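Local coordinates for protein cocosin 1 acidic chain (Cocos nucifera, PDB 5WPW) that serves as a seed storage protein, a hexameric 11S globulin of the cupin family that holds a nutrient reserve in the coconut, at residues Arg44-Leu53 against Gly210-Leu219; Gln155-Gln164 against Ser174-Gly182. The protein carries 2 engineered substitutions. All coordinates share one frame; numbering follows the deposited sequence.

Contact 1: residues Arg44-Leu53 against Gly210-Leu219; sequences RVIEPRGLLL and GEIVRAENGL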
loop_
_atom_site.group_PDB
_atom_site.type_symbol
_atom_site.label_atom_id
_atom_site.label_comp_id
_atom_site.label_asym_id
_atom_site.label_seq_id
_atom_site.Cartn_x
_atom_site.Cartn_y
_atom_site.Cartn_z
ATOM N N ARG A 44 -36.085 -3.422 -7.712
ATOM C CA ARG A 44 -36.584 -4.400 -8.669
ATOM C C ARG A 44 -37.367 -5.500 -7.972
ATOM O O ARG A 44 -36.984 -5.968 -6.892
ATOM C CB ARG A 44 -35.455 -5.044 -9.451
ATOM C CG ARG A 44 -35.264 -4.480 -10.787
ATOM C CD ARG A 44 -34.376 -5.386 -11.567
ATOM N NE ARG A 44 -33.030 -4.851 -11.666
ATOM C CZ ARG A 44 -32.664 -3.938 -12.555
ATOM N NH1 ARG A 44 -31.417 -3.505 -12.581
ATOM N NH2 ARG A 44 -33.550 -3.465 -13.416
ATOM N N VAL A 45 -38.449 -5.937 -8.614
ATOM C CA VAL A 45 -39.163 -7.139 -8.210
ATOM C C VAL A 45 -39.087 -8.119 -9.370
ATOM O O VAL A 45 -39.448 -7.775 -10.499
ATOM C CB VAL A 45 -40.627 -6.844 -7.835
ATOM C CG1 VAL A 45 -41.371 -8.144 -7.624
ATOM C CG2 VAL A 45 -40.684 -6.034 -6.579
ATOM N N ILE A 46 -38.602 -9.324 -9.094
ATOM C CA ILE A 46 -38.383 -10.347 -10.108
ATOM C C ILE A 46 -39.253 -11.534 -9.727
ATOM O O ILE A 46 -38.964 -12.239 -8.750
ATOM C CB ILE A 46 -36.902 -10.759 -10.218
ATOM C CG1 ILE A 46 -36.016 -9.560 -10.557
ATOM C CG2 ILE A 46 -36.710 -11.851 -11.254
ATOM C CD1 ILE A 46 -34.534 -9.896 -10.490
ATOM N N GLU A 47 -40.322 -11.758 -10.503
ATOM C CA GLU A 47 -41.213 -12.870 -10.241
ATOM C C GLU A 47 -40.447 -14.177 -10.336
ATOM O O GLU A 47 -39.362 -14.231 -10.927
ATOM C CB GLU A 47 -42.381 -12.885 -11.230
ATOM C CG GLU A 47 -43.074 -11.554 -11.421
ATOM C CD GLU A 47 -43.612 -11.000 -10.126
ATOM O OE1 GLU A 47 -43.742 -9.757 -10.035
ATOM O OE2 GLU A 47 -43.903 -11.802 -9.208
ATOM N N PRO A 48 -40.984 -15.242 -9.748
ATOM C CA PRO A 48 -40.379 -16.562 -9.930
ATOM C C PRO A 48 -40.218 -16.887 -11.410
ATOM O O PRO A 48 -41.040 -16.499 -12.245
ATOM C CB PRO A 48 -41.365 -17.504 -9.231
ATOM C CG PRO A 48 -42.012 -16.647 -8.199
ATOM C CD PRO A 48 -42.099 -15.270 -8.780
ATOM N N ARG A 49 -39.099 -17.542 -11.732
ATOM C CA ARG A 49 -38.688 -17.914 -13.083
ATOM C C ARG A 49 -38.363 -16.705 -13.961
ATOM O O ARG A 49 -38.209 -16.854 -15.183
ATOM C CB ARG A 49 -39.743 -18.815 -13.758
ATOM C CG ARG A 49 -39.532 -20.317 -13.472
ATOM C CD ARG A 49 -39.329 -20.605 -11.992
ATOM N NE ARG A 49 -39.212 -22.034 -11.705
ATOM C CZ ARG A 49 -38.755 -22.538 -10.559
ATOM N NH1 ARG A 49 -38.360 -21.730 -9.579
ATOM N NH2 ARG A 49 -38.689 -23.855 -10.394
ATOM N N GLY A 50 -38.217 -15.520 -13.371
ATOM C CA GLY A 50 -37.809 -14.335 -14.104
ATOM C C GLY A 50 -36.294 -14.180 -14.109
ATOM O O GLY A 50 -35.633 -14.374 -13.093
ATOM N N LEU A 51 -35.767 -13.816 -15.273
ATOM C CA LEU A 51 -34.344 -13.596 -15.509
ATOM C C LEU A 51 -34.120 -12.119 -15.804
ATOM O O LEU A 51 -34.720 -11.572 -16.736
ATOM C CB LEU A 51 -33.853 -14.469 -16.673
ATOM C CG LEU A 51 -32.495 -14.161 -17.308
ATOM C CD1 LEU A 51 -31.371 -14.607 -16.360
ATOM C CD2 LEU A 51 -32.397 -14.853 -18.648
ATOM N N LEU A 52 -33.287 -11.459 -14.991
ATOM C CA LEU A 52 -32.774 -10.136 -15.338
ATOM C C LEU A 52 -31.665 -10.285 -16.374
ATOM O O LEU A 52 -30.620 -10.887 -16.085
ATOM C CB LEU A 52 -32.245 -9.420 -14.098
ATOM C CG LEU A 52 -31.710 -7.997 -14.252
ATOM C CD1 LEU A 52 -32.806 -7.046 -14.697
ATOM C CD2 LEU A 52 -31.129 -7.567 -12.920
ATOM N N LEU A 53 -31.880 -9.715 -17.565
ATOM C CA LEU A 53 -30.964 -9.900 -18.680
ATOM C C LEU A 53 -29.594 -9.287 -18.390
ATOM O O LEU A 53 -29.489 -8.296 -17.664
ATOM C CB LEU A 53 -31.533 -9.266 -19.948
ATOM C CG LEU A 53 -32.920 -9.815 -20.282
ATOM C CD1 LEU A 53 -33.479 -9.093 -21.470
ATOM C CD2 LEU A 53 -32.802 -11.317 -20.478
ATOM N N GLY A 210 -38.933 -6.507 -22.142
ATOM C CA GLY A 210 -38.222 -5.691 -21.161
ATOM C C GLY A 210 -36.989 -6.411 -20.630
ATOM O O GLY A 210 -36.515 -7.397 -21.216
ATOM N N GLU A 211 -36.465 -5.923 -19.494
ATOM C CA GLU A 211 -35.206 -6.444 -18.966
ATOM C C GLU A 211 -35.382 -7.551 -17.926
ATOM O O GLU A 211 -34.385 -8.116 -17.465
ATOM C CB GLU A 211 -34.370 -5.301 -18.373
ATOM C CG GLU A 211 -35.023 -4.624 -17.213
ATOM C CD GLU A 211 -34.022 -3.870 -16.348
ATOM O OE1 GLU A 211 -32.800 -4.142 -16.453
ATOM O OE2 GLU A 211 -34.466 -3.015 -15.552
ATOM N N ILE A 212 -36.610 -7.890 -17.550
ATOM C CA ILE A 212 -36.881 -9.059 -16.732
ATOM C C ILE A 212 -37.847 -9.931 -17.524
ATOM O O ILE A 212 -38.998 -9.539 -17.737
ATOM C CB ILE A 212 -37.468 -8.696 -15.366
ATOM C CG1 ILE A 212 -36.593 -7.640 -14.674
ATOM C CG2 ILE A 212 -37.617 -9.947 -14.530
ATOM C CD1 ILE A 212 -37.289 -6.953 -13.491
ATOM N N VAL A 213 -37.380 -11.100 -17.964
ATOM C CA VAL A 213 -38.116 -11.959 -18.892
ATOM C C VAL A 213 -38.411 -13.303 -18.238
ATOM O O VAL A 213 -37.713 -13.731 -17.312
ATOM C CB VAL A 213 -37.337 -12.141 -20.218
ATOM C CG1 VAL A 213 -36.875 -10.797 -20.724
ATOM C CG2 VAL A 213 -36.152 -13.136 -20.064
ATOM N N ARG A 214 -39.458 -13.980 -18.723
ATOM C CA ARG A 214 -39.875 -15.250 -18.143
ATOM C C ARG A 214 -39.124 -16.398 -18.809
ATOM O O ARG A 214 -39.067 -16.481 -20.041
ATOM C CB ARG A 214 -41.391 -15.439 -18.291
ATOM C CG ARG A 214 -41.996 -16.581 -17.461
ATOM C CD ARG A 214 -42.322 -16.193 -15.992
ATOM N NE ARG A 214 -43.240 -15.053 -15.864
ATOM C CZ ARG A 214 -43.847 -14.683 -14.734
ATOM N NH1 ARG A 214 -43.657 -15.371 -13.604
ATOM N NH2 ARG A 214 -44.654 -13.625 -14.733
ATOM N N ALA A 215 -38.521 -17.260 -17.998
ATOM C CA ALA A 215 -37.991 -18.536 -18.479
ATOM C C ALA A 215 -39.056 -19.590 -18.180
ATOM O O ALA A 215 -39.172 -20.057 -17.046
ATOM C CB ALA A 215 -36.663 -18.882 -17.814
ATOM N N GLU A 216 -39.837 -19.968 -19.196
ATOM C CA GLU A 216 -40.989 -20.831 -18.929
ATOM C C GLU A 216 -40.580 -22.276 -18.649
ATOM O O GLU A 216 -41.303 -22.995 -17.951
ATOM C CB GLU A 216 -41.987 -20.775 -20.089
ATOM C CG GLU A 216 -43.405 -21.192 -19.682
ATOM C CD GLU A 216 -44.478 -20.688 -20.639
ATOM O OE1 GLU A 216 -44.787 -21.400 -21.622
ATOM O OE2 GLU A 216 -45.018 -19.585 -20.403
ATOM N N ASN A 217 -39.432 -22.720 -19.168
ATOM C CA ASN A 217 -38.919 -24.055 -18.889
ATOM C C ASN A 217 -38.002 -24.106 -17.685
ATOM O O ASN A 217 -37.303 -25.110 -17.494
ATOM C CB ASN A 217 -38.170 -24.597 -20.103
ATOM C CG ASN A 217 -39.093 -25.122 -21.149
ATOM O OD1 ASN A 217 -40.144 -25.682 -20.831
ATOM N ND2 ASN A 217 -38.718 -24.951 -22.419
ATOM N N GLY A 218 -37.965 -23.051 -16.883
ATOM C CA GLY A 218 -36.969 -22.955 -15.840
ATOM C C GLY A 218 -35.646 -22.611 -16.482
ATOM O O GLY A 218 -35.482 -22.735 -17.700
ATOM N N LEU A 219 -34.692 -22.153 -15.699
ATOM C CA LEU A 219 -33.364 -21.861 -16.213
ATOM C C LEU A 219 -32.419 -22.865 -15.585
ATOM O O LEU A 219 -32.229 -22.861 -14.368
ATOM C CB LEU A 219 -32.947 -20.432 -15.883
ATOM C CG LEU A 219 -31.605 -20.004 -16.470
ATOM C CD1 LEU A 219 -31.829 -19.589 -17.895
ATOM C CD2 LEU A 219 -30.992 -18.862 -15.656
HETATM O O HOH W 1 -30.856 -5.625 -17.092
#
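I212 reaches both strands of the 44-53 turn because its two branches part at CB: CG2 stands anti to the backbone N while CG1 lies beside it (chi1 -52°). I212 CG2 meets I46 CG2 at 3.9 Å, I212 CG1 touches L52 CD1 at 3.8 Å, and I212 CD1, at the end of an extended chain, lies 3.8 Å from R44 CD. L52, with CG anti to its own backbone N (chi1 -178°), runs alongside E211 in the same direction and lays CD1 over one face of the R44 guanidinium, offset toward its rim. R44 and E211 form a salt bridge with their flat groups almost perpendicular, although its modelled length is too short to be trusted. A water links E211 OE1 to L53 O. On the side of L51 and V213, L53 crosses V213 at about a right angle and L53 CD2 meets V213 CG2 at 3.8 Å.

Beneath these side chains the backbones pair antiparallel. L51 and V213 exchange two bonds, L51 N to V213 O at 2.8 Å and V213 N to L51 O at 3.0 Å, while L53 N reaches E211 O and A215 N reaches R49 O. At the turn, R214 NH1 makes a weak, bent bond to P48 O.

The arrangement illustrates how a cupin barrel gains an extra strand. A type II turn over E47 to G50 carries the chain from strand 40-46 to strand 50-57, and 212-214 joins the latter. I46 and L52 also pack on C126 of strand 124-127, I212 touches T24 of strand 22-26, and N391 of a neighbouring subunit packs against L51, A215 and L219.

Contact 2: residues Gln155-Gln164 against Ser174-Gly182; sequences QFLLAGRQEQ and SIKENILRG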
loop_
_atom_site.group_PDB
_atom_site.type_symbol
_atom_site.label_atom_id
_atom_site.label_comp_id
_atom_site.label_asym_id
_atom_site.label_seq_id
_atom_site.Cartn_x
_atom_site.Cartn_y
_atom_site.Cartn_z
ATOM N N GLN A 155 -26.904 2.527 -18.049
ATOM C CA GLN A 155 -26.981 1.076 -18.138
ATOM C C GLN A 155 -26.860 0.626 -19.590
ATOM O O GLN A 155 -27.565 1.141 -20.461
ATOM C CB GLN A 155 -28.295 0.559 -17.543
ATOM C CG GLN A 155 -28.230 -0.875 -17.062
ATOM C CD GLN A 155 -29.560 -1.599 -17.171
ATOM O OE1 GLN A 155 -30.481 -1.131 -17.841
ATOM N NE2 GLN A 155 -29.667 -2.744 -16.517
ATOM N N PHE A 156 -25.975 -0.342 -19.830
ATOM C CA PHE A 156 -25.665 -0.874 -21.151
ATOM C C PHE A 156 -26.165 -2.307 -21.190
ATOM O O PHE A 156 -25.552 -3.192 -20.589
ATOM C CB PHE A 156 -24.160 -0.829 -21.436
ATOM C CG PHE A 156 -23.561 0.567 -21.448
ATOM C CD1 PHE A 156 -23.414 1.289 -20.279
ATOM C CD2 PHE A 156 -23.126 1.141 -22.642
ATOM C CE1 PHE A 156 -22.838 2.575 -20.305
ATOM C CE2 PHE A 156 -22.555 2.400 -22.676
ATOM C CZ PHE A 156 -22.413 3.124 -21.510
ATOM N N LEU A 157 -27.269 -2.541 -21.890
ATOM C CA LEU A 157 -27.829 -3.884 -21.998
ATOM C C LEU A 157 -27.015 -4.711 -22.981
ATOM O O LEU A 157 -26.700 -4.246 -24.076
ATOM C CB LEU A 157 -29.282 -3.827 -22.467
ATOM C CG LEU A 157 -30.253 -3.132 -21.544
ATOM C CD1 LEU A 157 -31.444 -2.664 -22.361
ATOM C CD2 LEU A 157 -30.673 -4.102 -20.459
ATOM N N LEU A 158 -26.653 -5.933 -22.583
ATOM C CA LEU A 158 -26.045 -6.853 -23.535
ATOM C C LEU A 158 -27.104 -7.571 -24.367
ATOM O O LEU A 158 -26.811 -8.045 -25.470
ATOM C CB LEU A 158 -25.173 -7.884 -22.802
ATOM C CG LEU A 158 -23.812 -7.485 -22.215
ATOM C CD1 LEU A 158 -22.967 -8.732 -21.931
ATOM C CD2 LEU A 158 -23.081 -6.530 -23.115
ATOM N N ALA A 159 -28.326 -7.660 -23.863
ATOM C CA ALA A 159 -29.414 -8.280 -24.594
ATOM C C ALA A 159 -30.698 -7.564 -24.228
ATOM O O ALA A 159 -30.807 -6.991 -23.142
ATOM C CB ALA A 159 -29.513 -9.766 -24.270
ATOM N N GLY A 160 -31.669 -7.596 -25.138
ATOM C CA GLY A 160 -33.000 -7.105 -24.830
ATOM C C GLY A 160 -33.210 -5.628 -25.109
ATOM O O GLY A 160 -32.473 -4.978 -25.852
ATOM N N ARG A 161 -34.284 -5.106 -24.507
ATOM C CA ARG A 161 -34.742 -3.728 -24.649
ATOM C C ARG A 161 -35.502 -3.354 -23.386
ATOM O O ARG A 161 -36.010 -4.223 -22.676
ATOM C CB ARG A 161 -35.666 -3.523 -25.861
ATOM C CG ARG A 161 -35.105 -3.911 -27.219
ATOM C CD ARG A 161 -36.222 -3.995 -28.257
ATOM N NE ARG A 161 -36.622 -2.693 -28.788
ATOM C CZ ARG A 161 -37.886 -2.329 -28.988
ATOM N NH1 ARG A 161 -38.871 -3.170 -28.691
ATOM N NH2 ARG A 161 -38.166 -1.129 -29.482
ATOM N N GLN A 162 -35.595 -2.053 -23.113
ATOM C CA GLN A 162 -36.226 -1.615 -21.870
ATOM C C GLN A 162 -36.787 -0.207 -22.023
ATOM O O GLN A 162 -36.074 0.705 -22.455
ATOM C CB GLN A 162 -35.231 -1.663 -20.699
ATOM C CG GLN A 162 -35.666 -0.883 -19.455
ATOM C CD GLN A 162 -36.512 -1.708 -18.481
ATOM O OE1 GLN A 162 -37.167 -2.687 -18.866
ATOM N NE2 GLN A 162 -36.506 -1.305 -17.209
ATOM N N GLU A 163 -38.063 -0.038 -21.668
ATOM C CA GLU A 163 -38.680 1.285 -21.653
ATOM C C GLU A 163 -37.968 2.159 -20.627
ATOM O O GLU A 163 -38.076 1.916 -19.422
ATOM C CB GLU A 163 -40.181 1.189 -21.339
ATOM C CG GLU A 163 -40.952 2.505 -21.491
ATOM C CD GLU A 163 -41.818 2.833 -20.274
ATOM O OE1 GLU A 163 -41.916 4.027 -19.903
ATOM O OE2 GLU A 163 -42.399 1.895 -19.685
ATOM N N GLN A 164 -37.217 3.155 -21.094
ATOM C CA GLN A 164 -36.495 4.067 -20.211
ATOM C C GLN A 164 -37.443 4.780 -19.250
ATOM O O GLN A 164 -37.553 4.408 -18.080
ATOM C CB GLN A 164 -35.707 5.091 -21.030
ATOM C CG GLN A 164 -34.564 4.497 -21.835
ATOM C CD GLN A 164 -33.854 5.528 -22.688
ATOM O OE1 GLN A 164 -34.436 6.549 -23.053
ATOM N NE2 GLN A 164 -32.591 5.264 -23.009
ATOM N N SER A 174 -39.985 5.902 -25.452
ATOM C CA SER A 174 -38.598 5.793 -25.008
ATOM C C SER A 174 -38.246 4.345 -24.682
ATOM O O SER A 174 -38.663 3.830 -23.641
ATOM C CB SER A 174 -38.347 6.682 -23.785
ATOM O OG SER A 174 -39.078 6.226 -22.652
ATOM N N ILE A 175 -37.493 3.686 -25.566
ATOM C CA ILE A 175 -37.061 2.307 -25.349
ATOM C C ILE A 175 -35.566 2.218 -25.629
ATOM O O ILE A 175 -35.115 2.528 -26.737
ATOM C CB ILE A 175 -37.841 1.298 -26.211
ATOM C CG1 ILE A 175 -39.301 1.227 -25.756
ATOM C CG2 ILE A 175 -37.211 -0.084 -26.102
ATOM C CD1 ILE A 175 -40.004 -0.098 -26.067
ATOM N N LYS A 176 -34.805 1.788 -24.624
ATOM C CA LYS A 176 -33.360 1.640 -24.731
ATOM C C LYS A 176 -33.017 0.291 -25.353
ATOM O O LYS A 176 -33.471 -0.754 -24.875
ATOM C CB LYS A 176 -32.726 1.781 -23.345
ATOM C CG LYS A 176 -31.487 0.933 -23.074
ATOM C CD LYS A 176 -31.261 0.797 -21.570
ATOM C CE LYS A 176 -31.113 2.161 -20.889
ATOM N NZ LYS A 176 -29.782 2.784 -21.152
ATOM N N GLU A 177 -32.216 0.318 -26.417
ATOM C CA GLU A 177 -31.805 -0.889 -27.117
ATOM C C GLU A 177 -30.535 -1.470 -26.497
ATOM O O GLU A 177 -29.803 -0.797 -25.770
ATOM C CB GLU A 177 -31.577 -0.591 -28.599
ATOM C CG GLU A 177 -32.787 -0.019 -29.329
ATOM C CD GLU A 177 -33.760 -1.104 -29.754
ATOM O OE1 GLU A 177 -33.450 -2.293 -29.537
ATOM O OE2 GLU A 177 -34.828 -0.776 -30.312
ATOM N N ASN A 178 -30.281 -2.739 -26.787
ATOM C CA ASN A 178 -29.042 -3.337 -26.334
ATOM C C ASN A 178 -27.898 -2.873 -27.229
ATOM O O ASN A 178 -28.104 -2.379 -28.338
ATOM C CB ASN A 178 -29.154 -4.856 -26.315
ATOM C CG ASN A 178 -29.086 -5.459 -27.689
ATOM O OD1 ASN A 178 -28.009 -5.801 -28.169
ATOM N ND2 ASN A 178 -30.235 -5.597 -28.332
ATOM N N ILE A 179 -26.674 -3.014 -26.721
ATOM C CA ILE A 179 -25.533 -2.396 -27.393
ATOM C C ILE A 179 -25.269 -3.038 -28.743
ATOM O O ILE A 179 -24.762 -2.377 -29.659
ATOM C CB ILE A 179 -24.297 -2.481 -26.493
ATOM C CG1 ILE A 179 -24.120 -3.914 -26.034
ATOM C CG2 ILE A 179 -24.497 -1.570 -25.293
ATOM C CD1 ILE A 179 -22.696 -4.273 -25.717
ATOM N N LEU A 180 -25.584 -4.327 -28.894
ATOM C CA LEU A 180 -25.369 -4.982 -30.184
ATOM C C LEU A 180 -26.239 -4.371 -31.276
ATOM O O LEU A 180 -25.865 -4.403 -32.455
ATOM C CB LEU A 180 -25.631 -6.479 -30.073
ATOM C CG LEU A 180 -24.841 -7.215 -28.988
ATOM C CD1 LEU A 180 -25.167 -8.704 -29.039
ATOM C CD2 LEU A 180 -23.333 -6.959 -29.127
ATOM N N ARG A 181 -27.388 -3.807 -30.902
ATOM C CA ARG A 181 -28.233 -3.085 -31.850
ATOM C C ARG A 181 -27.507 -1.894 -32.466
ATOM O O ARG A 181 -27.885 -1.432 -33.550
ATOM C CB ARG A 181 -29.515 -2.634 -31.137
ATOM C CG ARG A 181 -30.536 -1.885 -31.991
ATOM C CD ARG A 181 -31.320 -2.840 -32.898
ATOM N NE ARG A 181 -32.261 -2.131 -33.764
ATOM C CZ ARG A 181 -31.946 -1.631 -34.954
ATOM N NH1 ARG A 181 -30.706 -1.757 -35.418
ATOM N NH2 ARG A 181 -32.865 -1.004 -35.679
ATOM N N GLY A 182 -26.458 -1.393 -31.808
ATOM C CA GLY A 182 -25.701 -0.286 -32.357
ATOM C C GLY A 182 -24.742 -0.671 -33.460
ATOM O O GLY A 182 -24.264 0.210 -34.185
HETATM O O HOH W 2 -28.753 4.709 -19.599
HETATM O O HOH W 3 -28.324 -0.605 -23.722
#
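K176 spans to the backbone of Q155. The lysine chain, bent at both outer torsions, brings K176 NZ to Q155 O at 2.8 Å in the carbonyl plane; NZ also donates to a water that Q155 N reaches too, and directly to D325 O of a neighbouring subunit. The charged pair is R161 with E177. Their side chains run together in one direction; R161 NE contacts E177 OE2 at 3.0 Å, with OE2 near the guanidinium plane but the nitrogen lying above the carboxylate plane. The R161 NH2 contact to E177 OE2 is long and weak, while R161 NH1 bonds to D207 O.

Among backbone bonds, Q162 and K176 pair in both directions, with K176 N to Q162 O the shorter at 2.7 Å. Farther along, I179 N donates to L157 O at 2.9 Å, almost straight on to the carbonyl. A water joins L157 N to E177 O.

Apolar packing fills in between. L157 CD1 rests on K176 CD at 3.6 Å, and I175 CG2 lies over one face of the R161 guanidinium. I179 holds CG1 between its backbone N and carbonyl carbon (chi1 51°), which sends I179 CD1 tightly against L158 CD2 at 3.5 Å; its CG2 meets F156 at the ring edge. Q164 crosses K176 at about a right angle, Q164 CG against K176 CB.

The example shows a short, loosely bonded hairpin supplemented by side chains: K176's methylenes pack on L157 and I175 covers a face of the R161 guanidinium, while both charged ends find oxygen acceptors. The lysine charge, shared among two carbonyls and a water, probably helps hold this hairpin against the neighbouring subunit.

From the N terminus, the chain enters contact 1 at 44-53, where strand 40-46 of one cupin sheet turns into strand 50-57 of the other. It then builds more of the barrel before reaching contact 2, whose 155-164 and 174-182 close a short local hairpin. Two helices follow, 185-192 and 196-202, and the return at 210-219 closes the large loop of contact 1, inside which contact 2 is nested. Strand 50-57 unites them, pairing with both 155-157 and 212-214. Their centres lie about 17 Å apart, yet they touch: Q155 and Q162 approach E211, and both contacts meet a second subunit.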